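Local coordinates for protein interleukin 22 (Danio rerio, PDB 4O6K) that probably acts as a secreted class II cytokine of the interleukin-10 family, signalling in mucosal immunity through cell-surface receptors like its human counterpart, at residues T5-S10 and T132-L137; S47-A52 and H96-H101; R109-S114 and A121-A126. One frame throughout, in Å; residues are numbered along the deposited sequence.

In the fold
Interleukin 22 folds as an all-helical bundle, and the three contacts illustrate how such a fold is tied together at widely spaced points. Contact 1 brings the chain start onto the last helix, 130-140, and so closes almost the whole sequence. Contact 2 fastens the loop before helix 102-117 to the start of helix 47-62, beside a disulfide; its centre is about 17 Å from that of contact 1, and the two touch through Asn51 and Ala52 packing against Leu133, Tyr136 and Leu137. Contact 3 joins helices 102-117 and 119-128, its centre about 22 Å from the centre of contact 1, on the opposite side of the chain's centre, and about 20 Å from that of contact 2, with no direct touch to either.

Contact 1: T5-S10 and T132-L137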
loop_
_atom_site.group_PDB
_atom_site.type_symbol
_atom_site.label_atom_id
_atom_site.label_comp_id
_atom_site.label_asym_id
_atom_site.label_seq_id
_atom_site.Cartn_x
_atom_site.Cartn_y
_atom_site.Cartn_z
ATOM N N THR A 5 -6.313 13.963 -1.988
ATOM C CA THR A 5 -7.758 13.901 -1.784
ATOM C C THR A 5 -8.424 12.508 -1.870
ATOM O O THR A 5 -9.432 12.285 -1.199
ATOM C CB THR A 5 -8.464 14.856 -2.762
ATOM O OG1 THR A 5 -8.236 14.433 -4.111
ATOM C CG2 THR A 5 -7.912 16.260 -2.584
ATOM N N PRO A 6 -7.889 11.575 -2.690
ATOM C CA PRO A 6 -8.530 10.251 -2.666
ATOM C C PRO A 6 -8.447 9.545 -1.312
ATOM O O PRO A 6 -9.245 8.647 -1.043
ATOM C CB PRO A 6 -7.749 9.465 -3.724
ATOM C CG PRO A 6 -7.249 10.497 -4.653
ATOM C CD PRO A 6 -6.906 11.666 -3.788
ATOM N N LEU A 7 -7.500 9.948 -0.471
ATOM C CA LEU A 7 -7.391 9.392 0.874
ATOM C C LEU A 7 -8.576 9.824 1.735
ATOM O O LEU A 7 -8.822 9.256 2.800
ATOM C CB LEU A 7 -6.068 9.811 1.521
ATOM C CG LEU A 7 -4.858 8.946 1.155
ATOM C CD1 LEU A 7 -3.549 9.650 1.441
ATOM C CD2 LEU A 7 -4.914 7.646 1.934
ATOM N N ASP A 8 -9.305 10.832 1.267
ATOM C CA ASP A 8 -10.505 11.292 1.954
ATOM C C ASP A 8 -11.768 10.788 1.257
ATOM O O ASP A 8 -12.876 11.200 1.593
ATOM C CB ASP A 8 -10.523 12.819 2.051
ATOM C CG ASP A 8 -9.577 13.345 3.115
ATOM O OD1 ASP A 8 -9.526 12.745 4.210
ATOM O OD2 ASP A 8 -8.887 14.355 2.863
ATOM N N SER A 9 -11.593 9.895 0.290
ATOM C CA SER A 9 -12.720 9.310 -0.432
ATOM C C SER A 9 -13.149 7.985 0.196
ATOM O O SER A 9 -12.418 6.996 0.135
ATOM C CB SER A 9 -12.377 9.102 -1.906
ATOM O OG SER A 9 -13.375 8.327 -2.547
ATOM N N SER A 10 -14.334 7.972 0.799
ATOM C CA SER A 10 -14.859 6.772 1.446
ATOM C C SER A 10 -15.072 5.635 0.449
ATOM O O SER A 10 -15.026 4.462 0.819
ATOM C CB SER A 10 -16.171 7.083 2.170
ATOM O OG SER A 10 -17.165 7.520 1.261
ATOM N N THR A 132 -4.389 -1.465 5.089
ATOM C CA THR A 132 -3.520 -1.034 6.182
ATOM C C THR A 132 -2.509 0.020 5.719
ATOM O O THR A 132 -2.228 0.984 6.433
ATOM C CB THR A 132 -2.765 -2.233 6.797
ATOM O OG1 THR A 132 -3.710 -3.167 7.334
ATOM C CG2 THR A 132 -1.825 -1.775 7.906
ATOM N N LEU A 133 -1.968 -0.173 4.520
ATOM C CA LEU A 133 -1.034 0.783 3.930
ATOM C C LEU A 133 -1.709 2.136 3.723
ATOM O O LEU A 133 -1.111 3.184 3.960
ATOM C CB LEU A 133 -0.488 0.249 2.604
ATOM C CG LEU A 133 0.499 1.129 1.830
ATOM C CD1 LEU A 133 1.698 1.503 2.695
ATOM C CD2 LEU A 133 0.949 0.424 0.562
ATOM N N TYR A 134 -2.960 2.094 3.275
ATOM C CA TYR A 134 -3.764 3.292 3.058
ATOM C C TYR A 134 -3.954 4.056 4.363
ATOM O O TYR A 134 -3.930 5.286 4.391
ATOM C CB TYR A 134 -5.123 2.910 2.473
ATOM C CG TYR A 134 -5.725 3.932 1.539
ATOM C CD1 TYR A 134 -5.114 4.243 0.333
ATOM C CD2 TYR A 134 -6.925 4.562 1.848
ATOM C CE1 TYR A 134 -5.669 5.168 -0.530
ATOM C CE2 TYR A 134 -7.489 5.485 0.989
ATOM C CZ TYR A 134 -6.855 5.783 -0.199
ATOM O OH TYR A 134 -7.406 6.702 -1.061
ATOM N N HIS A 135 -4.139 3.302 5.441
ATOM C CA HIS A 135 -4.264 3.855 6.782
ATOM C C HIS A 135 -2.979 4.550 7.229
ATOM O O HIS A 135 -3.023 5.620 7.837
ATOM C CB HIS A 135 -4.642 2.737 7.760
ATOM C CG HIS A 135 -4.173 2.966 9.162
ATOM N ND1 HIS A 135 -4.502 4.089 9.890
ATOM C CD2 HIS A 135 -3.399 2.206 9.973
ATOM C CE1 HIS A 135 -3.949 4.013 11.086
ATOM N NE2 HIS A 135 -3.274 2.880 11.163
ATOM N N TYR A 136 -1.841 3.933 6.926
ATOM C CA TYR A 136 -0.540 4.521 7.229
ATOM C C TYR A 136 -0.365 5.852 6.507
ATOM O O TYR A 136 0.072 6.842 7.097
ATOM C CB TYR A 136 0.588 3.560 6.847
ATOM C CG TYR A 136 0.678 2.337 7.733
ATOM C CD1 TYR A 136 -0.092 2.228 8.884
ATOM C CD2 TYR A 136 1.536 1.292 7.417
ATOM C CE1 TYR A 136 -0.012 1.113 9.696
ATOM C CE2 TYR A 136 1.623 0.172 8.222
ATOM C CZ TYR A 136 0.847 0.088 9.359
ATOM O OH TYR A 136 0.931 -1.024 10.163
ATOM N N LEU A 137 -0.706 5.860 5.223
ATOM C CA LEU A 137 -0.652 7.065 4.407
ATOM C C LEU A 137 -1.593 8.136 4.945
ATOM O O LEU A 137 -1.216 9.299 5.064
ATOM C CB LEU A 137 -0.997 6.740 2.954
ATOM C CG LEU A 137 0.020 5.851 2.237
ATOM C CD1 LEU A 137 -0.562 5.296 0.949
ATOM C CD2 LEU A 137 1.296 6.630 1.962
#
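Leu7 and Tyr134 meet where the N-terminal 3-10 turn, just ahead of helix 10-24, lies against the last helix of this helical cytokine bundle. The contact shows how one tyrosine can use its face and its hydroxyl at once. Leu7 sets its CD2 methyl almost over the middle of the ring in a CH-pi contact, 3.4 Å from the Tyr134 ring centroid and only 9° off the ring normal. With CG of Leu7 placed beside its own backbone N (chi1 -83°), the branch reaches inward, and the same CD2 also rests 4.1 Å from Leu137 CB, the two leucine side chains crossing nearly at right angles.

The hydroxyl goes further, to the turn's backbone. Tyr134 OH donates to Pro6 O over 2.7 Å, approaching from above the carbonyl plane rather than along a lone pair. Across these two segments the proline ring adds little, its CB lying near Tyr134 OH.

In the next shell, Thr12 of helix 10-24 hydrogen-bonds through OG1 with both Pro6 O and Tyr134 OH, while Trp13 meets the tyrosine ring edge-to-face and hydrogen-bonds through NE1 to Leu7 O. Leu83 and Leu90 of helix 76-93 pack on Tyr134 and Leu137. The turn's own bond completes the grip on the proline carbonyl: Ser9 N reaches Pro6 O at 3.0 Å from the face opposite to Tyr134 OH.

Contact 2: S47-A52 and H96-H101; sequences SCCINA and HDYSSH
Ile50, on the first turns of helix 47-62, faces two aromatic side chains of the irregular segment 96-101, Tyr98 and His101, and serves them with successive atoms of one branch. From CB the chain divides: CG2 lies anti to the backbone N, whereas CG1 turns to the side of that nitrogen (chi1 -72°) and leads out to the loop. CG1 sits beside the CD1 rim of the tyrosine ring, 3.5 Å from Tyr98 CD1, the two side chains crossing at about a right angle. The methyl at the tip then goes on to the histidine. Ile50 CD1 comes 3.3 Å from His101 NE2 and lies over the ring face, displaced toward the rim, in a CH-pi contact 18° off the normal.

Beside it, Cys49 presents CB to the other flank of the tyrosine, 3.5 Å from Tyr98 CE2, at an oblique approach. The ring is thus spread over the helix surface, with Ile50 N beneath it, and its opposite face receives CD2 of His96, 3.5 Å above the ring plane and over its centre. The loop keeps its own shape through an Asx turn: Asp97 OD1 accepts from Ser99 N and, on its syn lone pair, from Ser99 OG. His101 is the N-cap of the following helix; the bond from Leu103 N to its ND1, with the Ile50 methyl over its face, helps to hold the ring's rotation and would favour a hydrogen on NE2.

The disulfide of Cys49 with Cys94 ties the chain just past helix 76-93 to this same spot, while Cys48 joins Cys141 beyond helix 130-140. The contact therefore sits where helix 47-62 begins, with Leu90 of helix 76-93 against Cys48 and Ala52, helix 102-117 starting just after His101, and helix 130-140 packed on Ser47 and Asn51.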
loop_
_atom_site.group_PDB
_atom_site.type_symbol
_atom_site.label_atom_id
_atom_site.label_comp_id
_atom_site.label_asym_id
_atom_site.label_seq_id
_atom_site.Cartn_x
_atom_site.Cartn_y
_atom_site.Cartn_z
ATOM N N SER A 47 7.610 9.218 7.600
ATOM C CA SER A 47 6.670 8.106 7.463
ATOM C C SER A 47 5.812 8.164 6.199
ATOM O O SER A 47 5.571 7.136 5.566
ATOM C CB SER A 47 5.765 8.036 8.694
ATOM O OG SER A 47 6.487 7.585 9.827
ATOM N N CYS A 48 5.344 9.357 5.842
ATOM C CA CYS A 48 4.529 9.530 4.642
ATOM C C CYS A 48 5.253 9.070 3.381
ATOM O O CYS A 48 4.741 8.240 2.630
ATOM C CB CYS A 48 4.102 10.991 4.486
ATOM S SG CYS A 48 3.074 11.305 3.023
ATOM N N CYS A 49 6.445 9.611 3.155
ATOM C CA CYS A 49 7.197 9.315 1.941
ATOM C C CYS A 49 7.738 7.887 1.937
ATOM O O CYS A 49 7.911 7.291 0.875
ATOM C CB CYS A 49 8.337 10.317 1.765
ATOM S SG CYS A 49 7.790 12.000 1.392
ATOM N N ILE A 50 8.015 7.344 3.120
ATOM C CA ILE A 50 8.436 5.950 3.230
ATOM C C ILE A 50 7.325 5.019 2.756
ATOM O O ILE A 50 7.555 4.125 1.941
ATOM C CB ILE A 50 8.829 5.578 4.674
ATOM C CG1 ILE A 50 10.163 6.223 5.051
ATOM C CG2 ILE A 50 8.941 4.070 4.821
ATOM C CD1 ILE A 50 10.490 6.135 6.525
ATOM N N ASN A 51 6.116 5.244 3.259
ATOM C CA ASN A 51 4.971 4.435 2.867
ATOM C C ASN A 51 4.560 4.707 1.424
ATOM O O ASN A 51 4.028 3.830 0.746
ATOM C CB ASN A 51 3.789 4.686 3.807
ATOM C CG ASN A 51 3.964 4.014 5.155
ATOM O OD1 ASN A 51 3.944 2.787 5.255
ATOM N ND2 ASN A 51 4.133 4.815 6.200
ATOM N N ALA A 52 4.812 5.927 0.960
ATOM C CA ALA A 52 4.524 6.298 -0.420
ATOM C C ALA A 52 5.400 5.519 -1.391
ATOM O O ALA A 52 4.995 5.231 -2.518
ATOM C CB ALA A 52 4.718 7.793 -0.619
ATOM N N HIS A 96 13.230 13.474 -1.005
ATOM C CA HIS A 96 14.204 12.405 -0.823
ATOM C C HIS A 96 13.748 11.084 -1.441
ATOM O O HIS A 96 12.564 10.749 -1.408
ATOM C CB HIS A 96 14.501 12.206 0.664
ATOM C CG HIS A 96 15.490 11.117 0.940
ATOM N ND1 HIS A 96 16.818 11.213 0.581
ATOM C CD2 HIS A 96 15.347 9.910 1.535
ATOM C CE1 HIS A 96 17.450 10.112 0.945
ATOM N NE2 HIS A 96 16.582 9.305 1.526
ATOM N N ASP A 97 14.676 10.326 -1.946
ATOM C CA ASP A 97 14.418 9.015 -2.466
ATOM C C ASP A 97 14.592 7.940 -1.411
ATOM O O ASP A 97 15.669 7.580 -1.070
ATOM C CB ASP A 97 15.339 8.718 -3.641
ATOM C CG ASP A 97 15.187 7.314 -4.176
ATOM O OD1 ASP A 97 14.252 6.628 -3.820
ATOM O OD2 ASP A 97 15.991 6.921 -4.992
ATOM N N TYR A 98 13.480 7.434 -0.934
ATOM C CA TYR A 98 13.416 6.479 0.158
ATOM C C TYR A 98 13.506 5.035 -0.254
ATOM O O TYR A 98 13.239 4.161 0.525
ATOM C CB TYR A 98 12.181 6.693 1.002
ATOM C CG TYR A 98 12.213 7.854 1.943
ATOM C CD1 TYR A 98 12.719 7.755 3.212
ATOM C CD2 TYR A 98 11.698 9.034 1.585
ATOM C CE1 TYR A 98 12.742 8.836 4.067
ATOM C CE2 TYR A 98 11.718 10.124 2.438
ATOM C CZ TYR A 98 12.234 10.015 3.689
ATOM O OH TYR A 98 12.186 11.108 4.454
ATOM N N SER A 99 13.896 4.795 -1.481
ATOM C CA SER A 99 14.315 3.482 -1.858
ATOM C C SER A 99 15.502 3.030 -0.946
ATOM O O SER A 99 15.687 1.884 -0.710
ATOM C CB SER A 99 14.589 3.392 -3.343
ATOM O OG SER A 99 13.607 4.049 -4.138
ATOM N N SER A 100 16.245 3.952 -0.362
ATOM C CA SER A 100 17.391 3.576 0.457
ATOM C C SER A 100 17.029 3.403 1.932
ATOM O O SER A 100 17.912 3.249 2.777
ATOM C CB SER A 100 18.499 4.623 0.318
ATOM O OG SER A 100 18.072 5.885 0.801
ATOM N N HIS A 101 15.735 3.432 2.242
ATOM C CA HIS A 101 15.283 3.230 3.616
ATOM C C HIS A 101 15.098 1.740 3.923
ATOM O O HIS A 101 14.614 0.986 3.078
ATOM C CB HIS A 101 13.982 3.994 3.876
ATOM C CG HIS A 101 13.638 4.115 5.329
ATOM N ND1 HIS A 101 13.006 3.112 6.031
ATOM C CD2 HIS A 101 13.864 5.111 6.218
ATOM C CE1 HIS A 101 12.843 3.490 7.286
ATOM N NE2 HIS A 101 13.356 4.699 7.426
#

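Contact 3: R109-S114 and A121-A126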
loop_
_atom_site.group_PDB
_atom_site.type_symbol
_atom_site.label_atom_id
_atom_site.label_comp_id
_atom_site.label_asym_id
_atom_site.label_seq_id
_atom_site.Cartn_x
_atom_site.Cartn_y
_atom_site.Cartn_z
ATOM N N ARG A 109 11.900 -7.364 0.480
ATOM C CA ARG A 109 12.555 -8.570 0.932
ATOM C C ARG A 109 11.583 -9.627 1.368
ATOM O O ARG A 109 11.649 -10.711 0.912
ATOM C CB ARG A 109 13.540 -8.266 2.058
ATOM C CG ARG A 109 14.249 -9.469 2.637
ATOM C CD ARG A 109 15.462 -9.073 3.434
ATOM N NE ARG A 109 15.113 -8.411 4.657
ATOM C CZ ARG A 109 15.274 -7.136 4.871
ATOM N NH1 ARG A 109 15.757 -6.387 3.940
ATOM N NH2 ARG A 109 14.931 -6.625 5.999
ATOM N N ASN A 110 10.674 -9.302 2.247
ATOM C CA ASN A 110 9.652 -10.209 2.763
ATOM C C ASN A 110 8.651 -10.643 1.695
ATOM O O ASN A 110 8.171 -11.777 1.708
ATOM C CB ASN A 110 8.934 -9.577 3.955
ATOM C CG ASN A 110 9.836 -9.452 5.170
ATOM O OD1 ASN A 110 10.894 -10.080 5.236
ATOM N ND2 ASN A 110 9.424 -8.645 6.138
ATOM N N TYR A 111 8.333 -9.737 0.775
ATOM C CA TYR A 111 7.379 -10.036 -0.286
ATOM C C TYR A 111 8.014 -11.026 -1.250
ATOM O O TYR A 111 7.373 -11.985 -1.684
ATOM C CB TYR A 111 6.953 -8.762 -1.020
ATOM C CG TYR A 111 5.948 -8.988 -2.128
ATOM C CD1 TYR A 111 4.650 -9.395 -1.846
ATOM C CD2 TYR A 111 6.296 -8.786 -3.458
ATOM C CE1 TYR A 111 3.729 -9.599 -2.856
ATOM C CE2 TYR A 111 5.381 -8.989 -4.474
ATOM C CZ TYR A 111 4.099 -9.395 -4.168
ATOM O OH TYR A 111 3.187 -9.596 -5.177
ATOM N N HIS A 112 9.275 -10.782 -1.586
ATOM C CA HIS A 112 10.029 -11.689 -2.440
ATOM C C HIS A 112 10.190 -13.056 -1.785
ATOM O O HIS A 112 10.047 -14.087 -2.440
ATOM C CB HIS A 112 11.403 -11.105 -2.769
ATOM C CG HIS A 112 12.196 -11.942 -3.722
ATOM N ND1 HIS A 112 13.224 -12.765 -3.310
ATOM C CD2 HIS A 112 12.104 -12.099 -5.063
ATOM C CE1 HIS A 112 13.735 -13.384 -4.358
ATOM N NE2 HIS A 112 13.072 -12.999 -5.435
ATOM N N ALA A 113 10.491 -13.054 -0.488
ATOM C CA ALA A 113 10.633 -14.289 0.277
ATOM C C ALA A 113 9.342 -15.100 0.253
ATOM O O ALA A 113 9.369 -16.330 0.244
ATOM C CB ALA A 113 11.038 -13.981 1.711
ATOM N N SER A 114 8.213 -14.400 0.242
ATOM C CA SER A 114 6.908 -15.047 0.236
ATOM C C SER A 114 6.546 -15.493 -1.176
ATOM O O SER A 114 5.899 -16.521 -1.369
ATOM C CB SER A 114 5.837 -14.105 0.788
ATOM O OG SER A 114 4.565 -14.727 0.796
ATOM N N ALA A 121 -0.320 -16.741 -3.477
ATOM C CA ALA A 121 -0.603 -16.552 -2.059
ATOM C C ALA A 121 0.073 -15.289 -1.536
ATOM O O ALA A 121 -0.453 -14.610 -0.655
ATOM C CB ALA A 121 -0.154 -17.765 -1.260
ATOM N N ALA A 122 1.242 -14.980 -2.088
ATOM C CA ALA A 122 1.974 -13.778 -1.712
ATOM C C ALA A 122 1.251 -12.528 -2.197
ATOM O O ALA A 122 1.160 -11.533 -1.476
ATOM C CB ALA A 122 3.389 -13.822 -2.267
ATOM N N ARG A 123 0.743 -12.584 -3.424
ATOM C CA ARG A 123 -0.013 -11.475 -3.992
ATOM C C ARG A 123 -1.288 -11.227 -3.191
ATOM O O ARG A 123 -1.580 -10.093 -2.817
ATOM C CB ARG A 123 -0.350 -11.749 -5.460
ATOM C CG ARG A 123 0.812 -11.509 -6.413
ATOM C CD ARG A 123 0.341 -11.316 -7.847
ATOM N NE ARG A 123 -0.576 -10.187 -7.986
ATOM C CZ ARG A 123 -1.093 -9.787 -9.144
ATOM N NH1 ARG A 123 -0.783 -10.423 -10.266
ATOM N NH2 ARG A 123 -1.918 -8.750 -9.181
ATOM N N ASN A 124 -2.033 -12.295 -2.923
ATOM C CA ASN A 124 -3.266 -12.202 -2.147
ATOM C C ASN A 124 -3.035 -11.642 -0.748
ATOM O O ASN A 124 -3.843 -10.865 -0.239
ATOM C CB ASN A 124 -3.937 -13.574 -2.045
ATOM C CG ASN A 124 -4.656 -13.967 -3.320
ATOM O OD1 ASN A 124 -5.081 -13.112 -4.096
ATOM N ND2 ASN A 124 -4.796 -15.269 -3.542
ATOM N N LYS A 125 -1.928 -12.044 -0.132
ATOM C CA LYS A 125 -1.592 -11.591 1.213
ATOM C C LYS A 125 -1.302 -10.093 1.241
ATOM O O LYS A 125 -1.834 -9.367 2.080
ATOM C CB LYS A 125 -0.394 -12.371 1.756
ATOM C CG LYS A 125 -0.085 -12.085 3.214
ATOM C CD LYS A 125 1.039 -12.969 3.726
ATOM C CE LYS A 125 1.213 -12.816 5.226
ATOM N NZ LYS A 125 -0.059 -13.072 5.954
ATOM N N ALA A 126 -0.453 -9.641 0.323
ATOM C CA ALA A 126 -0.113 -8.226 0.219
ATOM C C ALA A 126 -1.333 -7.389 -0.161
ATOM O O ALA A 126 -1.511 -6.277 0.338
ATOM C CB ALA A 126 1.005 -8.023 -0.790
#
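Tyr111 and Ser114 of helix 102-117 meet Ala122, Arg123 and Ala126 of helix 119-128 in a roughly antiparallel, obliquely inclined pair of consecutive helices, part of the helical bundle of this cytokine. The short segments run at 141° to each other with their axes 9.4 Å apart at the closest, and the example shows how one large side chain and a row of small ones share such an interface.

Tyr111 comes first along the helix and does most of the reaching. Its CG stands anti to the backbone N (chi1 -179°), which carries the ring across to the neighbouring helix. There CE1 meets backbone and side chain together: Ala122 O lies at the ring edge, near its plane, 3.5 Å from Tyr111 CE1, and Ala126 CB is 3.8 Å from the same atom, approaching obliquely. The two alanines, one helical turn apart, leave room for the ring to come this close to the backbone. At the far end the hydroxyl passes beside the aliphatic part of Arg123 rather than its charge.

Three residues later, Ser114 and Ala122 have the nearest CA atoms of the two segments, 5.5 Å apart. The CB of Ser114 points toward the partner helix, and its OG, anti to the backbone N, makes a close van der Waals approach to the alanine methyl, 3.4 Å from Ala122 CB. Leu33, from the loop after helix 10-24, touches Tyr111, Ser114 and Ala126, and Tyr57 and Val62 of helix 47-62 pack against the tyrosine.

The arginine's charged end is employed elsewhere, its NH2 hydrogen-bonding to Val62 O. What remains for the tyrosine is the methylene: Arg123 CG sits 3.3 Å from Tyr111 OH.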